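Local coordinates for Zgc:56074 (Danio rerio, PDB 3E9D), which probably hydrolyses fructose-2,6-bisphosphate to fructose 6-phosphate and phosphate, lowering the level of this glycolytic activator, at residues Leu2-His11 with Val174-Gly184; Gln38-Leu49 with Pro216-Ile224. All coordinates share one frame; numbering follows the deposited sequence.

Contact 1. Residues Leu2-His11 with Val174-Gly184. With PO4 (phosphate ion), chain C; PO4 (phosphate ion), chain D.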
loop_
_atom_site.group_PDB
_atom_site.type_symbol
_atom_site.label_atom_id
_atom_site.label_comp_id
_atom_site.label_asym_id
_atom_site.label_seq_id
_atom_site.Cartn_x
_atom_site.Cartn_y
_atom_site.Cartn_z
ATOM N N LEU A 2 13.012 -11.544 -11.589
ATOM C CA LEU A 2 11.763 -10.861 -11.912
ATOM C C LEU A 2 11.748 -9.432 -11.379
ATOM O O LEU A 2 12.058 -9.195 -10.211
ATOM C CB LEU A 2 10.531 -11.621 -11.390
ATOM C CG LEU A 2 9.172 -10.936 -11.658
ATOM C CD1 LEU A 2 8.823 -10.926 -13.157
ATOM C CD2 LEU A 2 8.062 -11.603 -10.851
ATOM N N THR A 3 11.399 -8.493 -12.249
ATOM C CA THR A 3 11.209 -7.102 -11.863
ATOM C C THR A 3 9.737 -6.779 -12.021
ATOM O O THR A 3 9.159 -7.051 -13.069
ATOM C CB THR A 3 12.023 -6.147 -12.749
ATOM O OG1 THR A 3 13.410 -6.369 -12.516
ATOM C CG2 THR A 3 11.688 -4.658 -12.431
ATOM N N PHE A 4 9.137 -6.199 -10.986
ATOM C CA PHE A 4 7.731 -5.793 -11.062
ATOM C C PHE A 4 7.482 -4.513 -10.266
ATOM O O PHE A 4 8.203 -4.221 -9.300
ATOM C CB PHE A 4 6.785 -6.931 -10.620
ATOM C CG PHE A 4 6.830 -7.249 -9.143
ATOM C CD1 PHE A 4 5.975 -6.599 -8.253
ATOM C CD2 PHE A 4 7.710 -8.219 -8.650
ATOM C CE1 PHE A 4 6.014 -6.877 -6.880
ATOM C CE2 PHE A 4 7.753 -8.531 -7.275
ATOM C CZ PHE A 4 6.892 -7.849 -6.387
ATOM N N ALA A 5 6.499 -3.740 -10.721
ATOM C CA ALA A 5 6.076 -2.520 -10.050
ATOM C C ALA A 5 4.964 -2.849 -9.070
ATOM O O ALA A 5 4.140 -3.753 -9.316
ATOM C CB ALA A 5 5.573 -1.496 -11.075
ATOM N N LEU A 6 4.952 -2.130 -7.951
ATOM C CA LEU A 6 3.873 -2.246 -6.990
ATOM C C LEU A 6 3.295 -0.857 -6.727
ATOM O O LEU A 6 3.999 0.009 -6.196
ATOM C CB LEU A 6 4.374 -2.852 -5.670
ATOM C CG LEU A 6 3.320 -2.897 -4.564
ATOM C CD1 LEU A 6 2.240 -3.916 -4.909
ATOM C CD2 LEU A 6 3.942 -3.234 -3.192
ATOM N N THR A 7 2.027 -0.660 -7.088
ATOM C CA THR A 7 1.335 0.599 -6.794
ATOM C C THR A 7 0.452 0.384 -5.592
ATOM O O THR A 7 -0.319 -0.575 -5.550
ATOM C CB THR A 7 0.488 1.073 -7.989
ATOM O OG1 THR A 7 1.361 1.359 -9.088
ATOM C CG2 THR A 7 -0.333 2.328 -7.638
ATOM N N ILE A 8 0.567 1.275 -4.617
ATOM C CA ILE A 8 -0.115 1.113 -3.342
ATOM C C ILE A 8 -1.064 2.290 -3.133
ATOM O O ILE A 8 -0.637 3.457 -3.196
ATOM C CB ILE A 8 0.899 1.115 -2.178
ATOM C CG1 ILE A 8 1.922 -0.028 -2.339
ATOM C CG2 ILE A 8 0.151 1.026 -0.803
ATOM C CD1 ILE A 8 3.137 0.069 -1.352
ATOM N N VAL A 9 -2.335 1.992 -2.868
ATOM C CA VAL A 9 -3.349 3.035 -2.731
ATOM C C VAL A 9 -4.116 2.857 -1.425
ATOM O O VAL A 9 -4.575 1.756 -1.120
ATOM C CB VAL A 9 -4.346 3.017 -3.944
ATOM C CG1 VAL A 9 -5.355 4.192 -3.875
ATOM C CG2 VAL A 9 -3.585 3.014 -5.284
ATOM N N ARG A 10 -4.243 3.924 -0.640
ATOM C CA ARG A 10 -5.155 3.891 0.512
ATOM C C ARG A 10 -6.626 4.039 0.043
ATOM O O ARG A 10 -6.915 4.781 -0.903
ATOM C CB ARG A 10 -4.796 4.994 1.524
ATOM C CG ARG A 10 -5.744 5.034 2.748
ATOM C CD ARG A 10 -5.347 6.124 3.755
ATOM N NE ARG A 10 -6.312 6.167 4.843
ATOM C CZ ARG A 10 -6.683 7.278 5.476
ATOM N NH1 ARG A 10 -6.169 8.468 5.145
ATOM N NH2 ARG A 10 -7.587 7.194 6.431
ATOM N N HIS A 11 -7.553 3.365 0.715
ATOM C CA HIS A 11 -8.981 3.448 0.367
ATOM C C HIS A 11 -9.484 4.910 0.401
ATOM O O HIS A 11 -8.904 5.778 1.085
ATOM C CB HIS A 11 -9.816 2.593 1.350
ATOM C CG HIS A 11 -9.884 3.192 2.717
ATOM N ND1 HIS A 11 -10.796 4.170 3.047
ATOM C CD2 HIS A 11 -9.104 3.017 3.810
ATOM C CE1 HIS A 11 -10.590 4.565 4.291
ATOM N NE2 HIS A 11 -9.565 3.887 4.777
ATOM N N VAL A 174 8.212 -1.458 -17.214
ATOM C CA VAL A 174 7.994 -2.533 -16.249
ATOM C C VAL A 174 6.576 -3.074 -16.487
ATOM O O VAL A 174 5.619 -2.577 -15.906
ATOM C CB VAL A 174 8.214 -2.040 -14.795
ATOM C CG1 VAL A 174 8.059 -3.180 -13.790
ATOM C CG2 VAL A 174 9.600 -1.383 -14.648
ATOM N N PRO A 175 6.434 -4.064 -17.386
ATOM C CA PRO A 175 5.101 -4.567 -17.733
ATOM C C PRO A 175 4.400 -5.326 -16.601
ATOM O O PRO A 175 3.168 -5.307 -16.529
ATOM C CB PRO A 175 5.365 -5.507 -18.928
ATOM C CG PRO A 175 6.826 -5.864 -18.852
ATOM C CD PRO A 175 7.498 -4.671 -18.217
ATOM N N VAL A 176 5.155 -5.974 -15.714
ATOM C CA VAL A 176 4.545 -6.684 -14.591
ATOM C C VAL A 176 4.259 -5.687 -13.456
ATOM O O VAL A 176 5.155 -5.003 -12.968
ATOM C CB VAL A 176 5.408 -7.891 -14.113
ATOM C CG1 VAL A 176 4.723 -8.599 -12.950
ATOM C CG2 VAL A 176 5.622 -8.887 -15.263
ATOM N N HIS A 177 2.999 -5.567 -13.066
ATOM C CA HIS A 177 2.590 -4.424 -12.238
ATOM C C HIS A 177 1.414 -4.797 -11.359
ATOM O O HIS A 177 0.304 -5.050 -11.864
ATOM C CB HIS A 177 2.210 -3.238 -13.129
ATOM C CG HIS A 177 2.175 -1.918 -12.412
ATOM N ND1 HIS A 177 2.505 -0.734 -13.031
ATOM C CD2 HIS A 177 1.848 -1.594 -11.136
ATOM C CE1 HIS A 177 2.392 0.265 -12.169
ATOM N NE2 HIS A 177 1.997 -0.231 -11.009
ATOM N N ALA A 178 1.666 -4.844 -10.049
ATOM C CA ALA A 178 0.640 -5.182 -9.069
ATOM C C ALA A 178 0.027 -3.924 -8.465
ATOM O O ALA A 178 0.729 -2.932 -8.242
ATOM C CB ALA A 178 1.227 -6.061 -7.967
ATOM N N LEU A 179 -1.281 -3.975 -8.202
ATOM C CA LEU A 179 -1.981 -2.927 -7.452
ATOM C C LEU A 179 -2.324 -3.462 -6.078
ATOM O O LEU A 179 -2.778 -4.593 -5.951
ATOM C CB LEU A 179 -3.264 -2.512 -8.181
ATOM C CG LEU A 179 -4.212 -1.513 -7.499
ATOM C CD1 LEU A 179 -3.497 -0.152 -7.366
ATOM C CD2 LEU A 179 -5.511 -1.370 -8.341
ATOM N N MET A 180 -2.095 -2.658 -5.044
ATOM C CA MET A 180 -2.390 -3.057 -3.679
ATOM C C MET A 180 -3.274 -1.952 -3.119
ATOM O O MET A 180 -2.904 -0.784 -3.175
ATOM C CB MET A 180 -1.083 -3.213 -2.872
ATOM C CG MET A 180 -1.243 -3.370 -1.346
ATOM S SD MET A 180 0.379 -3.316 -0.475
ATOM C CE MET A 180 -0.139 -2.491 1.023
ATOM N N VAL A 181 -4.441 -2.315 -2.582
ATOM C CA VAL A 181 -5.352 -1.317 -1.994
ATOM C C VAL A 181 -5.545 -1.660 -0.518
ATOM O O VAL A 181 -5.965 -2.765 -0.188
ATOM C CB VAL A 181 -6.695 -1.188 -2.777
ATOM C CG1 VAL A 181 -7.586 -0.080 -2.170
ATOM C CG2 VAL A 181 -6.407 -0.846 -4.251
ATOM N N SER A 182 -5.226 -0.707 0.352
ATOM C CA SER A 182 -5.139 -0.963 1.780
ATOM C C SER A 182 -5.487 0.284 2.625
ATOM O O SER A 182 -6.321 1.116 2.232
ATOM C CB SER A 182 -3.732 -1.524 2.126
ATOM O OG SER A 182 -3.644 -1.995 3.473
ATOM N N HIS A 183 -4.844 0.394 3.782
ATOM C CA HIS A 183 -5.272 1.298 4.828
ATOM C C HIS A 183 -4.092 2.124 5.357
ATOM O O HIS A 183 -2.943 1.694 5.251
ATOM C CB HIS A 183 -5.902 0.481 5.951
ATOM C CG HIS A 183 -7.030 -0.378 5.486
ATOM N ND1 HIS A 183 -8.334 0.059 5.478
ATOM C CD2 HIS A 183 -7.045 -1.630 4.972
ATOM C CE1 HIS A 183 -9.109 -0.892 4.987
ATOM N NE2 HIS A 183 -8.349 -1.929 4.675
ATOM N N GLY A 184 -4.397 3.282 5.939
ATOM C CA GLY A 184 -3.396 4.282 6.258
ATOM C C GLY A 184 -2.320 3.822 7.221
ATOM O O GLY A 184 -1.136 3.952 6.928
HETATM P P PO4 C . -8.097 3.554 7.457
HETATM O O1 PO4 C . -8.800 2.234 7.272
HETATM O O2 PO4 C . -7.081 3.829 6.373
HETATM O O3 PO4 C . -9.093 4.691 7.427
HETATM O O4 PO4 C . -7.424 3.592 8.812
HETATM P P PO4 D . -8.038 11.037 6.896
HETATM O O1 PO4 D . -7.951 9.785 7.743
HETATM O O2 PO4 D . -6.860 11.062 5.925
HETATM O O3 PO4 D . -9.354 11.099 6.133
HETATM O O4 PO4 D . -7.984 12.255 7.814
HETATM O O HOH W 1 8.081 -6.343 -15.408
#
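The phosphate pocket of the histidine phosphatase fold opens where two neighbouring parallel strands end, and residues from both ends grip one phosphate ion (chain C). Gly184 N gives phosphate O2 a nearly straight bond of 2.8 Å (174° at the hydrogen), and Arg10 NE donates to the same O2 at 2.9 Å. Fully extended from CG to NE, the Arg10 chain brings its guanidinium edge-on to the ions; NH1 and NH2 reach O2 and O1 of a second phosphate (chain D). His183 ND1 holds O1 of the first ion at 2.9 Å, while His183 NE2 is hydrogen-bonded to Ser57 OG. The rings of His11, the phosphohistidine residue, and His183 are inclined at 50°, His11 CD2 lying 3.5 Å from His183 ND1. Behind the pocket the backbones pair from Ala5 to His11, His11 N closing the series on Ser182 O at 3.0 Å. At the other end Ala5 CB sits over the centre of the His177 ring, 3.6 Å from its centroid. On the opposite sheet face Leu6 CD1 rests against Ala178 CB at 3.9 Å. Several N-H donors converging on one ion imply a site suited to an anionic phosphoryl group beside His11, consistent with His183 stabilising the transition state.

Contact 2. Residues Gln38-Leu49 with Pro216-Ile224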
loop_
_atom_site.group_PDB
_atom_site.type_symbol
_atom_site.label_atom_id
_atom_site.label_comp_id
_atom_site.label_asym_id
_atom_site.label_seq_id
_atom_site.Cartn_x
_atom_site.Cartn_y
_atom_site.Cartn_z
ATOM N N GLN A 38 -13.173 10.360 -4.700
ATOM C CA GLN A 38 -11.714 10.260 -4.652
ATOM C C GLN A 38 -11.248 8.998 -5.379
ATOM O O GLN A 38 -10.251 9.037 -6.095
ATOM C CB GLN A 38 -11.191 10.264 -3.220
ATOM C CG GLN A 38 -11.506 11.529 -2.426
ATOM C CD GLN A 38 -11.124 11.349 -0.963
ATOM O OE1 GLN A 38 -11.176 10.239 -0.430
ATOM N NE2 GLN A 38 -10.727 12.427 -0.320
ATOM N N ALA A 39 -11.995 7.902 -5.207
ATOM C CA ALA A 39 -11.672 6.609 -5.840
ATOM C C ALA A 39 -11.761 6.706 -7.351
ATOM O O ALA A 39 -10.916 6.163 -8.061
ATOM C CB ALA A 39 -12.590 5.489 -5.320
ATOM N N ALA A 40 -12.792 7.393 -7.845
ATOM C CA ALA A 40 -12.964 7.599 -9.287
ATOM C C ALA A 40 -11.825 8.438 -9.886
ATOM O O ALA A 40 -11.324 8.139 -10.989
ATOM C CB ALA A 40 -14.333 8.233 -9.575
ATOM N N ALA A 41 -11.399 9.458 -9.142
ATOM C CA ALA A 41 -10.286 10.309 -9.550
ATOM C C ALA A 41 -8.980 9.520 -9.588
ATOM O O ALA A 41 -8.175 9.702 -10.505
ATOM C CB ALA A 41 -10.154 11.560 -8.613
ATOM N N ALA A 42 -8.774 8.637 -8.606
ATOM C CA ALA A 42 -7.596 7.763 -8.626
ATOM C C ALA A 42 -7.712 6.776 -9.788
ATOM O O ALA A 42 -6.715 6.474 -10.432
ATOM C CB ALA A 42 -7.409 7.006 -7.278
ATOM N N GLY A 43 -8.918 6.290 -10.060
ATOM C CA GLY A 43 -9.122 5.347 -11.174
ATOM C C GLY A 43 -8.823 5.972 -12.531
ATOM O O GLY A 43 -8.159 5.358 -13.384
ATOM N N ARG A 44 -9.330 7.189 -12.735
ATOM C CA ARG A 44 -8.976 7.997 -13.916
ATOM C C ARG A 44 -7.456 8.265 -14.022
ATOM O O ARG A 44 -6.883 8.190 -15.089
ATOM C CB ARG A 44 -9.726 9.322 -13.881
ATOM C CG ARG A 44 -11.217 9.164 -14.147
ATOM C CD ARG A 44 -11.872 10.523 -14.457
ATOM N NE ARG A 44 -11.827 11.421 -13.298
ATOM C CZ ARG A 44 -12.720 11.437 -12.317
ATOM N NH1 ARG A 44 -13.757 10.602 -12.313
ATOM N NH2 ARG A 44 -12.582 12.315 -11.339
ATOM N N TYR A 45 -6.815 8.563 -12.899
ATOM C CA TYR A 45 -5.371 8.823 -12.898
ATOM C C TYR A 45 -4.559 7.595 -13.341
ATOM O O TYR A 45 -3.602 7.725 -14.100
ATOM C CB TYR A 45 -4.946 9.337 -11.530
ATOM C CG TYR A 45 -3.482 9.698 -11.406
ATOM C CD1 TYR A 45 -3.000 10.908 -11.909
ATOM C CD2 TYR A 45 -2.582 8.839 -10.745
ATOM C CE1 TYR A 45 -1.656 11.238 -11.807
ATOM C CE2 TYR A 45 -1.236 9.164 -10.628
ATOM C CZ TYR A 45 -0.785 10.366 -11.161
ATOM O OH TYR A 45 0.531 10.713 -11.025
ATOM N N LEU A 46 -4.997 6.408 -12.922
ATOM C CA LEU A 46 -4.281 5.165 -13.196
ATOM C C LEU A 46 -4.819 4.396 -14.412
ATOM O O LEU A 46 -4.413 3.258 -14.641
ATOM C CB LEU A 46 -4.341 4.259 -11.952
ATOM C CG LEU A 46 -3.783 4.817 -10.637
ATOM C CD1 LEU A 46 -4.190 3.909 -9.440
ATOM C CD2 LEU A 46 -2.251 5.041 -10.755
ATOM N N LYS A 47 -5.705 5.029 -15.195
ATOM C CA LYS A 47 -6.502 4.330 -16.215
ATOM C C LYS A 47 -5.695 3.718 -17.346
ATOM O O LYS A 47 -6.147 2.748 -17.958
ATOM C CB LYS A 47 -7.617 5.231 -16.784
ATOM C CG LYS A 47 -7.164 6.315 -17.765
ATOM C CD LYS A 47 -8.404 7.047 -18.309
ATOM C CE LYS A 47 -8.118 8.215 -19.247
ATOM N NZ LYS A 47 -6.711 8.437 -19.615
ATOM N N ASP A 48 -4.515 4.286 -17.619
ATOM C CA ASP A 48 -3.679 3.832 -18.730
ATOM C C ASP A 48 -2.621 2.814 -18.305
ATOM O O ASP A 48 -1.753 2.446 -19.110
ATOM C CB ASP A 48 -2.994 5.020 -19.435
ATOM C CG ASP A 48 -3.999 6.049 -19.964
ATOM O OD1 ASP A 48 -4.858 5.682 -20.794
ATOM O OD2 ASP A 48 -3.943 7.220 -19.529
ATOM N N LEU A 49 -2.678 2.371 -17.051
ATOM C CA LEU A 49 -1.745 1.336 -16.568
ATOM C C LEU A 49 -2.389 -0.026 -16.646
ATOM O O LEU A 49 -3.559 -0.181 -16.315
ATOM C CB LEU A 49 -1.305 1.609 -15.122
ATOM C CG LEU A 49 -0.514 2.908 -14.957
ATOM C CD1 LEU A 49 -0.465 3.377 -13.489
ATOM C CD2 LEU A 49 0.890 2.763 -15.554
ATOM N N PRO A 216 -2.763 10.063 2.547
ATOM C CA PRO A 216 -4.148 10.573 2.468
ATOM C C PRO A 216 -5.060 9.528 1.860
ATOM O O PRO A 216 -4.574 8.543 1.308
ATOM C CB PRO A 216 -4.044 11.787 1.537
ATOM C CG PRO A 216 -2.782 11.555 0.734
ATOM C CD PRO A 216 -1.849 10.746 1.612
ATOM N N ASN A 217 -6.370 9.734 1.968
ATOM C CA ASN A 217 -7.334 8.871 1.286
ATOM C C ASN A 217 -7.056 8.857 -0.227
ATOM O O ASN A 217 -6.979 9.918 -0.862
ATOM C CB ASN A 217 -8.760 9.362 1.544
ATOM C CG ASN A 217 -9.247 9.048 2.936
ATOM O OD1 ASN A 217 -9.514 9.956 3.710
ATOM N ND2 ASN A 217 -9.402 7.766 3.253
ATOM N N THR A 218 -6.913 7.658 -0.791
ATOM C CA THR A 218 -6.495 7.442 -2.193
ATOM C C THR A 218 -5.095 7.975 -2.560
ATOM O O THR A 218 -4.770 8.097 -3.741
ATOM C CB THR A 218 -7.568 7.873 -3.264
ATOM O OG1 THR A 218 -7.633 9.306 -3.370
ATOM C CG2 THR A 218 -8.935 7.315 -2.905
ATOM N N GLY A 219 -4.270 8.258 -1.551
ATOM C CA GLY A 219 -2.871 8.632 -1.795
ATOM C C GLY A 219 -2.175 7.430 -2.408
ATOM O O GLY A 219 -2.479 6.273 -2.049
ATOM N N ILE A 220 -1.265 7.700 -3.349
ATOM C CA ILE A 220 -0.690 6.658 -4.191
ATOM C C ILE A 220 0.831 6.614 -4.029
ATOM O O ILE A 220 1.497 7.659 -4.151
ATOM C CB ILE A 220 -1.033 6.888 -5.707
ATOM C CG1 ILE A 220 -2.550 7.062 -5.911
ATOM C CG2 ILE A 220 -0.501 5.733 -6.540
ATOM C CD1 ILE A 220 -2.950 7.470 -7.333
ATOM N N SER A 221 1.366 5.421 -3.734
ATOM C CA SER A 221 2.814 5.201 -3.661
ATOM C C SER A 221 3.252 4.138 -4.656
ATOM O O SER A 221 2.440 3.309 -5.083
ATOM C CB SER A 221 3.248 4.760 -2.239
ATOM O OG SER A 221 2.713 5.647 -1.258
ATOM N N ARG A 222 4.540 4.127 -4.998
ATOM C CA ARG A 222 5.050 3.166 -5.975
ATOM C C ARG A 222 6.464 2.723 -5.632
ATOM O O ARG A 222 7.329 3.573 -5.385
ATOM C CB ARG A 222 5.034 3.750 -7.403
ATOM C CG ARG A 222 5.380 2.680 -8.507
ATOM C CD ARG A 222 5.525 3.238 -9.943
ATOM N NE ARG A 222 4.298 3.774 -10.595
ATOM C CZ ARG A 222 3.089 3.404 -10.259
ATOM N NH1 ARG A 222 3.003 2.511 -9.307
ATOM N NH2 ARG A 222 1.989 3.893 -10.839
ATOM N N PHE A 223 6.672 1.401 -5.621
ATOM C CA PHE A 223 7.987 0.794 -5.473
ATOM C C PHE A 223 8.186 -0.174 -6.637
ATOM O O PHE A 223 7.221 -0.762 -7.130
ATOM C CB PHE A 223 8.115 0.002 -4.148
ATOM C CG PHE A 223 8.120 0.871 -2.914
ATOM C CD1 PHE A 223 9.322 1.201 -2.292
ATOM C CD2 PHE A 223 6.924 1.355 -2.372
ATOM C CE1 PHE A 223 9.345 2.023 -1.150
ATOM C CE2 PHE A 223 6.930 2.167 -1.222
ATOM C CZ PHE A 223 8.158 2.501 -0.613
ATOM N N ILE A 224 9.438 -0.311 -7.073
ATOM C CA ILE A 224 9.825 -1.333 -8.022
ATOM C C ILE A 224 10.669 -2.377 -7.285
ATOM O O ILE A 224 11.667 -2.028 -6.610
ATOM C CB ILE A 224 10.671 -0.741 -9.188
ATOM C CG1 ILE A 224 10.061 0.568 -9.742
ATOM C CG2 ILE A 224 10.873 -1.803 -10.294
ATOM C CD1 ILE A 224 8.601 0.441 -10.219
HETATM O O HOH W 2 -9.992 12.393 2.527
#
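Thr218 packs its methyl and hydroxyl against Gln38 and Ala42 of the helix, and this is the close-fitting part of the contact. Its CG2 lies 3.7 Å from Gln38 CB, and its CB faces Ala42 CB at 4.1 Å. With OG1 between the backbone N and carbonyl carbon (chi1 74°), the hydroxyl can bond back to Asn217 O while also meeting His249. Two residues on, where the strand begins, Ile220 reaches CD1 toward the side chains of Tyr45 and Leu46, 3.7 Å from Tyr45 CD2 and 4.3 Å from Leu46 CD2. Farther along, touching atoms are fewer: Leu46 CD2 lies at the Arg222 guanidinium edge, 4.4 Å from NH2, and the side chains of Leu49 and Arg222 come toward each other from opposite directions, Leu49 CD1 3.6 Å from Arg222 NH2. That NH2 is satisfied by Ala167 O, outside the two segments. The watery side lies at Gln38 and Asn217; a water accepts from Gln38 NE2 at 2.9 Å and lies near Asn217 OD1. Gln38 OE1 rests on Asn217 CB, but its hydrogen bond comes from Glu13 N. The two segments therefore meet mainly through carbon contacts and one bridging water; Asn217 ND2 turns to His11 O, tying this turn to the backbone of the active-site residue.

In the fold
Contacts 1 and 2 have centres about 10 Å apart and share one mixed sheet, in which strand 2-10 lies between strand 177-182, its parallel partner, and strand 220-230, which runs antiparallel to it. Contact 1 thus joins central strands, whereas contact 2 lays helix 33-45 over a face of the same sheet. Ile220 of contact 2 also touches Thr7 of contact 1, and backbone bonds such as that between Leu6 N and Phe223 O, 2.8 Å, join the two strands. Both contacts reach the phosphate site: the Asn217 side chain comes within about 3 Å of a bound phosphate and about 4 Å of the His11 side chain. Separately, Glu89, the probable proton donor/acceptor, has its side chain about 3 Å from that of His183.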